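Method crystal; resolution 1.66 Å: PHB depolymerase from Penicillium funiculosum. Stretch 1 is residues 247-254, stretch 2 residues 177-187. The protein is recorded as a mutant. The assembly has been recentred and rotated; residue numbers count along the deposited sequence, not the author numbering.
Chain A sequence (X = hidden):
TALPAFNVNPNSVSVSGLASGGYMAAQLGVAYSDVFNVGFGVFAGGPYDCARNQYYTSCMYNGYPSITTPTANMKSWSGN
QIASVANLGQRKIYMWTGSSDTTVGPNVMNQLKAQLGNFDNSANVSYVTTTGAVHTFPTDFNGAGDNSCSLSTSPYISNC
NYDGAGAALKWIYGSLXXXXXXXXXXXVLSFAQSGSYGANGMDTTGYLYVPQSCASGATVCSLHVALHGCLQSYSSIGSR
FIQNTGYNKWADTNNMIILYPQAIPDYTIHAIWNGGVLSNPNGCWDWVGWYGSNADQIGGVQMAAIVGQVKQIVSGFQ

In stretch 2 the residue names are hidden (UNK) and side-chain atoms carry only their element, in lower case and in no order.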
# COMPACT_ATOMS: atom_id res chain seq x y z
N TYR A 247 -5.20 -1.44 -11.22
CA TYR A 247 -4.58 -2.70 -10.81
C TYR A 247 -5.27 -3.89 -11.46
O TYR A 247 -4.62 -4.83 -11.91
CB TYR A 247 -4.65 -2.89 -9.29
CG TYR A 247 -3.79 -1.96 -8.47
CD1 TYR A 247 -4.30 -0.76 -7.98
CD2 TYR A 247 -2.47 -2.30 -8.14
CE1 TYR A 247 -3.53 0.08 -7.18
CE2 TYR A 247 -1.69 -1.47 -7.35
CZ TYR A 247 -2.23 -0.28 -6.87
OH TYR A 247 -1.47 0.54 -6.07
N ASN A 248 -6.60 -3.84 -11.48
CA ASN A 248 -7.37 -5.01 -11.89
C ASN A 248 -7.14 -5.35 -13.36
O ASN A 248 -7.20 -6.52 -13.74
CB ASN A 248 -8.87 -4.78 -11.64
CG ASN A 248 -9.18 -4.53 -10.18
OD1 ASN A 248 -8.40 -4.90 -9.30
ND2 ASN A 248 -10.32 -3.91 -9.91
N LYS A 249 -6.88 -4.33 -14.17
CA LYS A 249 -6.60 -4.54 -15.59
C LYS A 249 -5.41 -5.47 -15.79
O LYS A 249 -5.42 -6.33 -16.67
CB LYS A 249 -6.32 -3.21 -16.29
CG LYS A 249 -7.48 -2.22 -16.24
CD LYS A 249 -7.13 -0.94 -16.96
CE LYS A 249 -8.31 0.03 -16.95
NZ LYS A 249 -9.50 -0.55 -17.64
N TRP A 250 -4.39 -5.30 -14.96
CA TRP A 250 -3.20 -6.14 -15.02
C TRP A 250 -3.41 -7.49 -14.34
O TRP A 250 -2.97 -8.52 -14.85
CB TRP A 250 -2.01 -5.41 -14.39
CG TRP A 250 -1.50 -4.28 -15.22
CD1 TRP A 250 -1.85 -2.96 -15.13
CD2 TRP A 250 -0.60 -4.38 -16.33
NE1 TRP A 250 -1.23 -2.23 -16.12
CE2 TRP A 250 -0.45 -3.08 -16.87
CE3 TRP A 250 0.09 -5.44 -16.93
CZ2 TRP A 250 0.36 -2.82 -17.98
CZ3 TRP A 250 0.90 -5.18 -18.03
CH2 TRP A 250 1.03 -3.88 -18.54
N ALA A 251 -4.08 -7.48 -13.20
CA ALA A 251 -4.36 -8.71 -12.47
C ALA A 251 -5.12 -9.69 -13.36
O ALA A 251 -4.88 -10.90 -13.33
CB ALA A 251 -5.17 -8.41 -11.22
N ASP A 252 -6.04 -9.15 -14.17
CA ASP A 252 -7.02 -9.99 -14.86
C ASP A 252 -6.37 -10.96 -15.84
O ASP A 252 -6.91 -12.03 -16.11
CB ASP A 252 -8.02 -9.12 -15.62
CG ASP A 252 -9.30 -9.86 -15.94
OD1 ASP A 252 -9.78 -9.78 -17.09
OD2 ASP A 252 -9.83 -10.53 -15.04
N THR A 253 -5.21 -10.58 -16.37
CA THR A 253 -4.55 -11.40 -17.38
C THR A 253 -3.29 -12.09 -16.83
O THR A 253 -2.52 -12.67 -17.59
CB THR A 253 -4.15 -10.56 -18.60
OG1 THR A 253 -3.32 -9.47 -18.18
CG2 THR A 253 -5.40 -10.01 -19.29
N ASN A 254 -3.11 -12.03 -15.52
CA ASN A 254 -1.88 -12.52 -14.90
C ASN A 254 -2.10 -13.35 -13.64
O ASN A 254 -1.24 -13.40 -12.76
CB ASN A 254 -0.94 -11.34 -14.60
CG ASN A 254 -0.31 -10.77 -15.84
OD1 ASN A 254 0.60 -11.37 -16.41
ND2 ASN A 254 -0.79 -9.62 -16.29
N UNK A 177 1.79 -10.41 -18.57
CA UNK A 177 1.03 -10.37 -19.81
C UNK A 177 0.32 -9.03 -19.92
O UNK A 177 0.00 -8.39 -18.91
n UNK A 177 0.03 -13.70 -18.84
o UNK A 177 1.64 -13.18 -20.32
c UNK A 177 0.62 -12.87 -19.68
c UNK A 177 -0.01 -11.50 -19.84
N UNK A 178 0.07 -8.60 -21.15
CA UNK A 178 -0.58 -7.32 -21.41
C UNK A 178 -1.87 -7.19 -20.60
O UNK A 178 -2.61 -8.16 -20.45
c UNK A 178 -0.88 -7.18 -22.89
N UNK A 179 -2.12 -5.99 -20.09
CA UNK A 179 -3.31 -5.75 -19.29
C UNK A 179 -4.57 -5.88 -20.15
O UNK A 179 -4.52 -5.72 -21.37
n UNK A 179 -3.22 1.40 -20.73
n UNK A 179 -3.31 0.89 -18.49
c UNK A 179 -3.32 -1.87 -19.06
c UNK A 179 -3.27 -4.35 -18.69
n UNK A 179 -3.27 -0.80 -20.05
c UNK A 179 -3.33 -3.24 -19.72
c UNK A 179 -3.27 0.49 -19.76
N UNK A 180 -5.68 -6.18 -19.49
CA UNK A 180 -6.99 -6.23 -20.14
C UNK A 180 -7.61 -4.84 -20.16
O UNK A 180 -7.91 -4.28 -19.11
c UNK A 180 -7.91 -7.18 -19.37
o UNK A 180 -9.58 -6.64 -21.00
c UNK A 180 -9.29 -7.27 -19.99
n UNK A 180 -10.16 -8.07 -19.37
N UNK A 181 -7.79 -4.29 -21.35
CA UNK A 181 -8.32 -2.93 -21.49
C UNK A 181 -9.82 -2.93 -21.73
O UNK A 181 -10.42 -1.87 -21.98
o UNK A 181 -7.82 -2.91 -23.87
c UNK A 181 -6.14 -2.04 -22.38
c UNK A 181 -7.63 -2.18 -22.65
N UNK A 182 -10.44 -4.10 -21.66
CA UNK A 182 -11.87 -4.20 -21.88
C UNK A 182 -12.59 -4.77 -20.67
O UNK A 182 -12.22 -4.51 -19.53
N UNK A 183 -13.64 -5.56 -20.93
CA UNK A 183 -14.42 -6.14 -19.85
C UNK A 183 -13.60 -7.13 -19.03
O UNK A 183 -13.01 -8.06 -19.57
c UNK A 183 -16.46 -7.48 -19.26
o UNK A 183 -16.49 -5.93 -21.10
c UNK A 183 -15.67 -6.87 -20.40
N UNK A 184 -13.56 -6.92 -17.72
CA UNK A 184 -12.79 -7.79 -16.84
C UNK A 184 -13.46 -9.16 -16.72
O UNK A 184 -14.68 -9.26 -16.74
c UNK A 184 -11.94 -5.27 -13.98
c UNK A 184 -10.49 -6.00 -15.88
c UNK A 184 -11.92 -5.81 -15.40
c UNK A 184 -12.66 -7.15 -15.45
N UNK A 185 -12.64 -10.20 -16.60
CA UNK A 185 -13.16 -11.57 -16.58
C UNK A 185 -13.75 -11.94 -15.23
O UNK A 185 -14.56 -12.86 -15.12
c UNK A 185 -12.04 -12.56 -16.92
o UNK A 185 -11.14 -12.71 -15.83
N UNK A 186 -13.33 -11.22 -14.19
CA UNK A 186 -13.64 -11.64 -12.83
C UNK A 186 -14.60 -10.74 -12.09
O UNK A 186 -15.34 -9.96 -12.70
N UNK A 187 -14.59 -10.85 -10.77
CA UNK A 187 -15.54 -10.13 -9.93
C UNK A 187 -14.82 -9.45 -8.77
O UNK A 187 -13.75 -9.89 -8.34
c UNK A 187 -16.58 -11.10 -9.37
o UNK A 187 -17.26 -11.78 -10.41
O HOH W 1 -10.30 -3.05 -18.62
O HOH W 2 -9.06 -14.67 -15.91

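Position 177 carries two side-chain carbons, the second bearing one oxygen and one nitrogen: an amide one carbon from the backbone, so N177. Its backbone N donates to N254 OD1 (2.6 Å) and its backbone O accepts from N254 ND2 (3.0 Å), so one side-chain amide reads both backbone polar groups of N177. Its own ND2 returns a bond to T253 O at 3.0 Å.

Position 178 has a single carbon, pointing away from stretch 1: A178. The backbone does the work, its O accepting from T253 OG1 at 2.7 Å.

At 179 three carbons lead to a nitrogen and then a carbon with two more nitrogens, a guanidinium, hence R179. CB lies 3.6 Å from the centroid of the five-membered ring of W250, close to the ring normal, a CH-pi contact over the face. The chain then runs extended, and its terminal nitrogens are satisfied elsewhere in the structure.

Position 180 again has two carbons, with an oxygen and a nitrogen on the second. The nitrogen lies 2.9 Å from D252 OD1 and can donate to it, while the oxygen lies 2.8 Å from the backbone N of 182; this donor and acceptor on one planar group make N180. Its backbone N donates to K249 O at 2.8 Å.

Position 181 has one carbon carrying an oxygen and a carbon; it points away and is T181. Position 182 has no side-chain atoms: G182. Its O and N180 O both accept from water 1, which in turn accepts from K249 NZ.

Position 183 repeats the carbon with one oxygen and one carbon, facing away: T183. Its backbone O accepts from N180 ND2 at 2.9 Å.

Position 184 has four carbons forked at the second and no polar atom: L184. Its CD1 reaches N248 CB at 3.9 Å and its CD2 reaches D252 CB at 4.0 Å.

Position 185 is one carbon and one oxygen, S185. OG donates to D252 OD2 at 2.7 Å, and the backbone N donates to D252 OD1 at 2.9 Å.

Position 186 has no side chain: G186. At 187 one carbon and one oxygen give S187, beyond reach of stretch 1.

The contact works by matching an irregular loop to the helix and the A251 to N254 turn. N254 reads the backbone of N177 through N and O; D252 takes the backbone N and OG of S185 and the ND2 of N180. W250 packs its ring face on R179 CB, and L184 packs on N248 and D252.

Stretch 2 (177-187) NARNTGTLSGS
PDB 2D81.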